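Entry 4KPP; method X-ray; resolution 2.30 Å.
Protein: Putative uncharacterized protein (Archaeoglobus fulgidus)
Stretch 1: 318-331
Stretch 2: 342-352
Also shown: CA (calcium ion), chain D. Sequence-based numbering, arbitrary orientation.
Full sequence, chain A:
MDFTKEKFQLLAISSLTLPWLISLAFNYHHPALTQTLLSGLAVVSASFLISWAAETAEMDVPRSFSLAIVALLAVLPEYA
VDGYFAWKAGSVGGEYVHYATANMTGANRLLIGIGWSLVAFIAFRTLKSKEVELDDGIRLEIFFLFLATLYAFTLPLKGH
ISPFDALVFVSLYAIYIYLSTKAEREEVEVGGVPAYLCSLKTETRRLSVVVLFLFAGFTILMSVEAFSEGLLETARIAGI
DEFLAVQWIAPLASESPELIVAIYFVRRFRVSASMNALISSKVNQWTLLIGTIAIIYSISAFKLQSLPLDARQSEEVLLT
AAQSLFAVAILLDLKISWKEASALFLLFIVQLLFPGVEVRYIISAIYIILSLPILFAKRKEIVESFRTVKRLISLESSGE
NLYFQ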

ATOM      1  N   LEU A 318     -10.984  10.684  -8.534  1.00 29.02           N
ATOM      2  CA  LEU A 318     -10.460  11.930  -9.087  1.00 25.80           C
ATOM      3  C   LEU A 318      -9.540  12.624  -8.083  1.00 23.23           C
ATOM      4  O   LEU A 318      -8.452  13.086  -8.436  1.00 22.65           O
ATOM      5  CB  LEU A 318     -11.613  12.856  -9.486  1.00 31.81           C
ATOM      6  CG  LEU A 318     -11.279  14.303  -9.857  1.00 35.98           C
ATOM      7  CD1 LEU A 318     -10.329  14.353 -11.044  1.00 37.14           C
ATOM      8  CD2 LEU A 318     -12.553  15.086 -10.145  1.00 35.16           C
ATOM      9  N   LEU A 319      -9.983  12.680  -6.830  1.00 22.89           N
ATOM     10  CA  LEU A 319      -9.208  13.287  -5.754  1.00 24.39           C
ATOM     11  C   LEU A 319      -7.901  12.526  -5.574  1.00 24.12           C
ATOM     12  O   LEU A 319      -6.841  13.127  -5.397  1.00 25.25           O
ATOM     13  CB  LEU A 319     -10.007  13.253  -4.447  1.00 31.03           C
ATOM     14  CG  LEU A 319      -9.869  14.368  -3.401  1.00 33.42           C
ATOM     15  CD1 LEU A 319     -10.591  13.967  -2.122  1.00 32.02           C
ATOM     16  CD2 LEU A 319      -8.422  14.729  -3.103  1.00 33.95           C
ATOM     17  N   THR A 320      -7.989  11.199  -5.619  1.00 23.96           N
ATOM     18  CA  THR A 320      -6.823  10.341  -5.432  1.00 19.70           C
ATOM     19  C   THR A 320      -5.844  10.497  -6.585  1.00 21.39           C
ATOM     20  O   THR A 320      -4.632  10.541  -6.381  1.00 26.23           O
ATOM     21  CB  THR A 320      -7.227   8.861  -5.312  1.00 20.23           C
ATOM     22  OG1 THR A 320      -8.265   8.725  -4.333  1.00 24.86           O
ATOM     23  CG2 THR A 320      -6.033   8.018  -4.899  1.00 18.37           C
ATOM     24  N   ALA A 321      -6.378  10.583  -7.799  1.00 20.51           N
ATOM     25  CA  ALA A 321      -5.557  10.790  -8.984  1.00 16.72           C
ATOM     26  C   ALA A 321      -4.882  12.157  -8.920  1.00 19.27           C
ATOM     27  O   ALA A 321      -3.718  12.305  -9.296  1.00 16.63           O
ATOM     28  CB  ALA A 321      -6.401  10.675 -10.233  1.00 20.82           C
ATOM     29  N   ALA A 322      -5.624  13.149  -8.435  1.00 19.69           N
ATOM     30  CA  ALA A 322      -5.108  14.504  -8.292  1.00 22.79           C
ATOM     31  C   ALA A 322      -3.955  14.550  -7.297  1.00 21.31           C
ATOM     32  O   ALA A 322      -2.917  15.154  -7.570  1.00 22.59           O
ATOM     33  CB  ALA A 322      -6.219  15.457  -7.869  1.00 27.90           C
ATOM     34  N   GLN A 323      -4.142  13.906  -6.147  1.00 20.94           N
ATOM     35  CA  GLN A 323      -3.087  13.814  -5.145  1.00 22.53           C
ATOM     36  C   GLN A 323      -1.867  13.093  -5.705  1.00 23.17           C
ATOM     37  O   GLN A 323      -0.730  13.423  -5.366  1.00 25.77           O
ATOM     38  CB  GLN A 323      -3.581  13.074  -3.901  1.00 20.53           C
ATOM     39  CG  GLN A 323      -2.560  13.042  -2.769  1.00 25.93           C
ATOM     40  CD  GLN A 323      -2.821  11.930  -1.773  1.00 26.65           C
ATOM     41  OE1 GLN A 323      -3.239  10.835  -2.147  1.00 27.18           O
ATOM     42  NE2 GLN A 323      -2.580  12.206  -0.498  1.00 23.02           N
ATOM     43  N   SER A 324      -2.114  12.108  -6.563  1.00 19.29           N
ATOM     44  CA  SER A 324      -1.042  11.296  -7.132  1.00 24.33           C
ATOM     45  C   SER A 324      -0.245  12.065  -8.179  1.00 23.29           C
ATOM     46  O   SER A 324       0.956  11.850  -8.335  1.00 22.54           O
ATOM     47  CB  SER A 324      -1.605  10.004  -7.728  1.00 24.27           C
ATOM     48  OG  SER A 324      -2.318   9.271  -6.747  1.00 26.02           O
ATOM     49  N   LEU A 325      -0.921  12.959  -8.895  1.00 24.73           N
ATOM     50  CA  LEU A 325      -0.256  13.841  -9.844  1.00 26.80           C
ATOM     51  C   LEU A 325       0.707  14.745  -9.086  1.00 29.72           C
ATOM     52  O   LEU A 325       1.867  14.909  -9.470  1.00 30.64           O
ATOM     53  CB  LEU A 325      -1.286  14.701 -10.574  1.00 26.20           C
ATOM     54  CG  LEU A 325      -1.081  14.948 -12.070  1.00 30.27           C
ATOM     55  CD1 LEU A 325      -1.695  16.286 -12.483  1.00 27.90           C
ATOM     56  CD2 LEU A 325       0.391  14.870 -12.459  1.00 29.62           C
ATOM     57  N   PHE A 326       0.210  15.327  -8.002  1.00 29.11           N
ATOM     58  CA  PHE A 326       1.008  16.196  -7.152  1.00 29.63           C
ATOM     59  C   PHE A 326       2.177  15.438  -6.526  1.00 26.93           C
ATOM     60  O   PHE A 326       3.266  15.991  -6.352  1.00 24.98           O
ATOM     61  CB  PHE A 326       0.123  16.819  -6.073  1.00 32.10           C
ATOM     62  CG  PHE A 326       0.831  17.819  -5.212  1.00 33.33           C
ATOM     63  CD1 PHE A 326       1.414  18.944  -5.774  1.00 32.68           C
ATOM     64  CD2 PHE A 326       0.906  17.641  -3.839  1.00 33.45           C
ATOM     65  CE1 PHE A 326       2.068  19.875  -4.978  1.00 36.79           C
ATOM     66  CE2 PHE A 326       1.553  18.564  -3.041  1.00 33.23           C
ATOM     67  CZ  PHE A 326       2.135  19.682  -3.610  1.00 37.12           C
ATOM     68  N   ALA A 327       1.945  14.170  -6.199  1.00 25.97           N
ATOM     69  CA  ALA A 327       2.991  13.312  -5.656  1.00 29.89           C
ATOM     70  C   ALA A 327       4.107  13.082  -6.676  1.00 30.28           C
ATOM     71  O   ALA A 327       5.287  13.185  -6.345  1.00 32.71           O
ATOM     72  CB  ALA A 327       2.405  11.984  -5.195  1.00 31.59           C
ATOM     73  N   VAL A 328       3.723  12.772  -7.911  1.00 30.11           N
ATOM     74  CA  VAL A 328       4.674  12.589  -9.004  1.00 26.93           C
ATOM     75  C   VAL A 328       5.532  13.834  -9.219  1.00 26.23           C
ATOM     76  O   VAL A 328       6.756  13.746  -9.342  1.00 26.44           O
ATOM     77  CB  VAL A 328       3.948  12.253 -10.325  1.00 27.58           C
ATOM     78  CG1 VAL A 328       4.883  12.420 -11.514  1.00 30.57           C
ATOM     79  CG2 VAL A 328       3.387  10.848 -10.278  1.00 30.52           C
ATOM     80  N   ALA A 329       4.882  14.993  -9.263  1.00 24.59           N
ATOM     81  CA  ALA A 329       5.572  16.253  -9.511  1.00 25.19           C
ATOM     82  C   ALA A 329       6.603  16.560  -8.423  1.00 26.02           C
ATOM     83  O   ALA A 329       7.653  17.139  -8.695  1.00 29.68           O
ATOM     84  CB  ALA A 329       4.563  17.393  -9.636  1.00 23.68           C
ATOM     85  N   ILE A 330       6.290  16.169  -7.193  1.00 25.04           N
ATOM     86  CA  ILE A 330       7.183  16.375  -6.057  1.00 27.55           C
ATOM     87  C   ILE A 330       8.411  15.471  -6.136  1.00 24.98           C
ATOM     88  O   ILE A 330       9.513  15.878  -5.779  1.00 31.90           O
ATOM     89  CB  ILE A 330       6.434  16.143  -4.720  1.00 36.60           C
ATOM     90  CG1 ILE A 330       5.544  17.343  -4.400  1.00 39.04           C
ATOM     91  CG2 ILE A 330       7.404  15.885  -3.575  1.00 40.69           C
ATOM     92  CD1 ILE A 330       4.792  17.209  -3.095  1.00 42.00           C
ATOM     93  N   LEU A 331       8.219  14.248  -6.619  1.00 24.15           N
ATOM     94  CA  LEU A 331       9.311  13.284  -6.713  1.00 27.85           C
ATOM     95  C   LEU A 331      10.298  13.579  -7.844  1.00 31.27           C
ATOM     96  O   LEU A 331      11.394  13.020  -7.877  1.00 32.69           O
ATOM     97  CB  LEU A 331       8.751  11.872  -6.889  1.00 28.81           C
ATOM     98  CG  LEU A 331       7.817  11.352  -5.798  1.00 30.71           C
ATOM     99  CD1 LEU A 331       7.333   9.952  -6.138  1.00 34.22           C
ATOM    100  CD2 LEU A 331       8.493  11.381  -4.433  1.00 31.69           C
ATOM    101  N   SER A 342       5.028  18.848   4.158  1.00 37.04           N
ATOM    102  CA  SER A 342       3.981  19.526   4.917  1.00 39.06           C
ATOM    103  C   SER A 342       2.763  19.787   4.038  1.00 38.19           C
ATOM    104  O   SER A 342       1.628  19.719   4.506  1.00 39.69           O
ATOM    105  CB  SER A 342       4.494  20.832   5.533  1.00 43.48           C
ATOM    106  OG  SER A 342       4.850  21.773   4.538  1.00 48.31           O
ATOM    107  N   ALA A 343       3.006  20.078   2.763  1.00 37.44           N
ATOM    108  CA  ALA A 343       1.923  20.267   1.802  1.00 35.32           C
ATOM    109  C   ALA A 343       1.120  18.979   1.633  1.00 34.12           C
ATOM    110  O   ALA A 343      -0.112  19.004   1.630  1.00 35.43           O
ATOM    111  CB  ALA A 343       2.469  20.740   0.463  1.00 34.28           C
ATOM    112  N   LEU A 344       1.823  17.858   1.498  1.00 33.96           N
ATOM    113  CA  LEU A 344       1.173  16.552   1.407  1.00 34.92           C
ATOM    114  C   LEU A 344       0.318  16.263   2.639  1.00 34.34           C
ATOM    115  O   LEU A 344      -0.786  15.731   2.527  1.00 31.68           O
ATOM    116  CB  LEU A 344       2.208  15.439   1.219  1.00 34.72           C
ATOM    117  CG  LEU A 344       2.915  15.366  -0.135  1.00 37.47           C
ATOM    118  CD1 LEU A 344       3.901  14.205  -0.167  1.00 40.82           C
ATOM    119  CD2 LEU A 344       1.899  15.236  -1.256  1.00 36.18           C
ATOM    120  N   PHE A 345       0.831  16.622   3.812  1.00 36.25           N
ATOM    121  CA  PHE A 345       0.108  16.394   5.059  1.00 33.17           C
ATOM    122  C   PHE A 345      -1.135  17.276   5.179  1.00 29.42           C
ATOM    123  O   PHE A 345      -2.242  16.773   5.367  1.00 27.49           O
ATOM    124  CB  PHE A 345       1.024  16.614   6.262  1.00 35.94           C
ATOM    125  CG  PHE A 345       0.345  16.388   7.586  1.00 40.36           C
ATOM    126  CD1 PHE A 345       0.151  15.103   8.068  1.00 38.92           C
ATOM    127  CD2 PHE A 345      -0.096  17.460   8.346  1.00 41.78           C
ATOM    128  CE1 PHE A 345      -0.472  14.891   9.284  1.00 42.36           C
ATOM    129  CE2 PHE A 345      -0.719  17.255   9.561  1.00 45.14           C
ATOM    130  CZ  PHE A 345      -0.907  15.969  10.031  1.00 46.55           C
ATOM    131  N   LEU A 346      -0.942  18.587   5.066  1.00 29.94           N
ATOM    132  CA  LEU A 346      -2.035  19.547   5.219  1.00 35.01           C
ATOM    133  C   LEU A 346      -3.168  19.341   4.215  1.00 33.49           C
ATOM    134  O   LEU A 346      -4.334  19.267   4.598  1.00 37.08           O
ATOM    135  CB  LEU A 346      -1.509  20.984   5.132  1.00 40.32           C
ATOM    136  CG  LEU A 346      -0.536  21.408   6.236  1.00 43.59           C
ATOM    137  CD1 LEU A 346      -0.104  22.856   6.048  1.00 46.51           C
ATOM    138  CD2 LEU A 346      -1.156  21.198   7.609  1.00 43.37           C
ATOM    139  N   LEU A 347      -2.823  19.244   2.936  1.00 30.14           N
ATOM    140  CA  LEU A 347      -3.826  19.071   1.888  1.00 29.74           C
ATOM    141  C   LEU A 347      -4.648  17.796   2.080  1.00 30.14           C
ATOM    142  O   LEU A 347      -5.803  17.723   1.656  1.00 29.08           O
ATOM    143  CB  LEU A 347      -3.169  19.087   0.507  1.00 34.12           C
ATOM    144  CG  LEU A 347      -2.675  20.456   0.034  1.00 37.41           C
ATOM    145  CD1 LEU A 347      -1.916  20.340  -1.279  1.00 36.07           C
ATOM    146  CD2 LEU A 347      -3.842  21.420  -0.106  1.00 40.25           C
ATOM    147  N   PHE A 348      -4.047  16.801   2.726  1.00 34.62           N
ATOM    148  CA  PHE A 348      -4.742  15.557   3.038  1.00 31.56           C
ATOM    149  C   PHE A 348      -5.732  15.741   4.185  1.00 34.19           C
ATOM    150  O   PHE A 348      -6.928  15.501   4.024  1.00 35.23           O
ATOM    151  CB  PHE A 348      -3.743  14.448   3.384  1.00 27.90           C
ATOM    152  CG  PHE A 348      -4.391  13.190   3.891  1.00 24.71           C
ATOM    153  CD1 PHE A 348      -4.944  12.274   3.008  1.00 18.14           C
ATOM    154  CD2 PHE A 348      -4.452  12.924   5.254  1.00 24.93           C
ATOM    155  CE1 PHE A 348      -5.546  11.119   3.474  1.00 21.60           C
ATOM    156  CE2 PHE A 348      -5.050  11.769   5.725  1.00 22.00           C
ATOM    157  CZ  PHE A 348      -5.599  10.865   4.835  1.00 22.90           C
ATOM    158  N   ILE A 349      -5.228  16.165   5.341  1.00 38.74           N
ATOM    159  CA  ILE A 349      -6.055  16.270   6.543  1.00 41.74           C
ATOM    160  C   ILE A 349      -7.150  17.330   6.440  1.00 41.28           C
ATOM    161  O   ILE A 349      -8.191  17.211   7.081  1.00 44.64           O
ATOM    162  CB  ILE A 349      -5.205  16.508   7.818  1.00 47.40           C
ATOM    163  CG1 ILE A 349      -4.268  17.706   7.638  1.00 48.20           C
ATOM    164  CG2 ILE A 349      -4.423  15.250   8.178  1.00 48.28           C
ATOM    165  CD1 ILE A 349      -4.802  19.007   8.209  1.00 48.06           C
ATOM    166  N   VAL A 350      -6.911  18.363   5.640  1.00 40.10           N
ATOM    167  CA  VAL A 350      -7.919  19.396   5.421  1.00 41.97           C
ATOM    168  C   VAL A 350      -9.170  18.793   4.786  1.00 39.31           C
ATOM    169  O   VAL A 350     -10.293  19.098   5.193  1.00 39.24           O
ATOM    170  CB  VAL A 350      -7.378  20.554   4.550  1.00 44.94           C
ATOM    171  CG1 VAL A 350      -8.518  21.334   3.920  1.00 46.47           C
ATOM    172  CG2 VAL A 350      -6.494  21.475   5.380  1.00 48.99           C
ATOM    173  N   GLN A 351      -8.965  17.916   3.806  1.00 35.53           N
ATOM    174  CA  GLN A 351     -10.068  17.252   3.119  1.00 38.57           C
ATOM    175  C   GLN A 351     -10.800  16.319   4.070  1.00 44.08           C
ATOM    176  O   GLN A 351     -12.014  16.130   3.970  1.00 44.92           O
ATOM    177  CB  GLN A 351      -9.553  16.469   1.907  1.00 36.36           C
ATOM    178  CG  GLN A 351     -10.650  15.916   0.999  1.00 34.55           C
ATOM    179  CD  GLN A 351     -11.019  14.477   1.318  1.00 34.60           C
ATOM    180  OE1 GLN A 351     -10.149  13.628   1.527  1.00 40.01           O
ATOM    181  NE2 GLN A 351     -12.316  14.196   1.354  1.00 29.36           N
ATOM    182  N   LEU A 352     -10.045  15.744   4.999  1.00 45.19           N
ATOM    183  CA  LEU A 352     -10.588  14.800   5.964  1.00 43.21           C
ATOM    184  C   LEU A 352     -11.329  15.522   7.087  1.00 47.46           C
ATOM    185  O   LEU A 352     -12.329  15.023   7.602  1.00 49.72           O
ATOM    186  CB  LEU A 352      -9.461  13.933   6.527  1.00 44.96           C
ATOM    187  CG  LEU A 352      -9.841  12.849   7.533  1.00 47.54           C
ATOM    188  CD1 LEU A 352     -11.014  12.037   7.018  1.00 49.98           C
ATOM    189  CD2 LEU A 352      -8.647  11.952   7.810  1.00 44.93           C
TER
HETATM  190 CA    CA D 501      10.780  17.466  -4.238  1.00 63.88          CA
HETATM  191  O   HOH W   1      -1.621  14.506   0.176  1.00 23.39           O

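Two helices of one chain lie side by side here, running in nearly opposite directions: their axes make an angle of 172° and come no closer than 11.5 Å. That is a wide spacing, and the backbones are correspondingly remote; even the nearest CA atoms, those of Leu 319 and Gln 351, are 9.8 Å apart. The gap has to be bridged by long side chains, and the modest 348 Å² buried between the stretches comes from a few of them. No direct hydrogen bond crosses the interface. It is held by apolar packing, with one water-mediated link.

Phe 326 is the centre of the apolar cluster. Its CA-to-CB bond points toward the second helix, and chi1 in the t well (-175°) carries the ring outward across the gap, where it meets three residues. Phe 326 CZ lies 4.2 Å from CB of Ala 343, which sits at the ring edge, near the ring plane. A methyl side chain suits this place, because the tip of the ring comes close to the opposing helix here and little space remains between them. On the same ring, Phe 326 CD2 is 3.7 Å from CD2 of Leu 344, and Phe 326 CE2 is 4.3 Å from CD1 of Leu 347. Both leucines adopt the common m, t rotamer.

Leu 344 has the largest area covered by the opposite stretch, 79 Å², although its CA-to-CB bond points sideways. Its chi angles, -71° and 180°, bring the branched end nearer to the first helix, so that Leu 344 CD2 also reaches CD1 of Ile 330 at 4.0 Å. Ile 330 meets it with a CA-to-CB bond directed toward the second helix and an extended chi2 of -179°, which places CD1 far from its own backbone. The backbone of the same residue has a separate task: Ile 330 O binds the calcium ion at 2.5 Å, together with five atoms from elsewhere in the structure.

Gln 323 supplies the polar element. Its chi1 and chi2 are both t, so a side chain that starts sideways is stretched until its amide nears the other helix. Gln 323 NE2 donates to water 1 at 2.6 Å, and the water in turn donates to Leu 344 O at 2.8 Å. A long amide suits this buried position: it reaches into the gap, and its NE2 is satisfied by the water and by a partner elsewhere in the structure. The hydrogen bond from Phe 348 N to that same Leu 344 O is weak, at 3.4 Å. Gln 323 NE2 also lies 4.2 Å from CD1 of Phe 348, a packing contact beside the aromatic ring.

At the other end of the interface, Leu 319 CD1 packs 3.5 Å from Gln 351 CD. Both residues direct CA-to-CB toward the opposite helix, yet neither is wholly in standard wells: chi1 of Leu 319 is -147°, and chi2 of Gln 351 is -95°. Gln 351 OE1 is hydrogen-bonded elsewhere in the structure, so this buried amide can lie against a leucine methyl without leaving its oxygen unsatisfied.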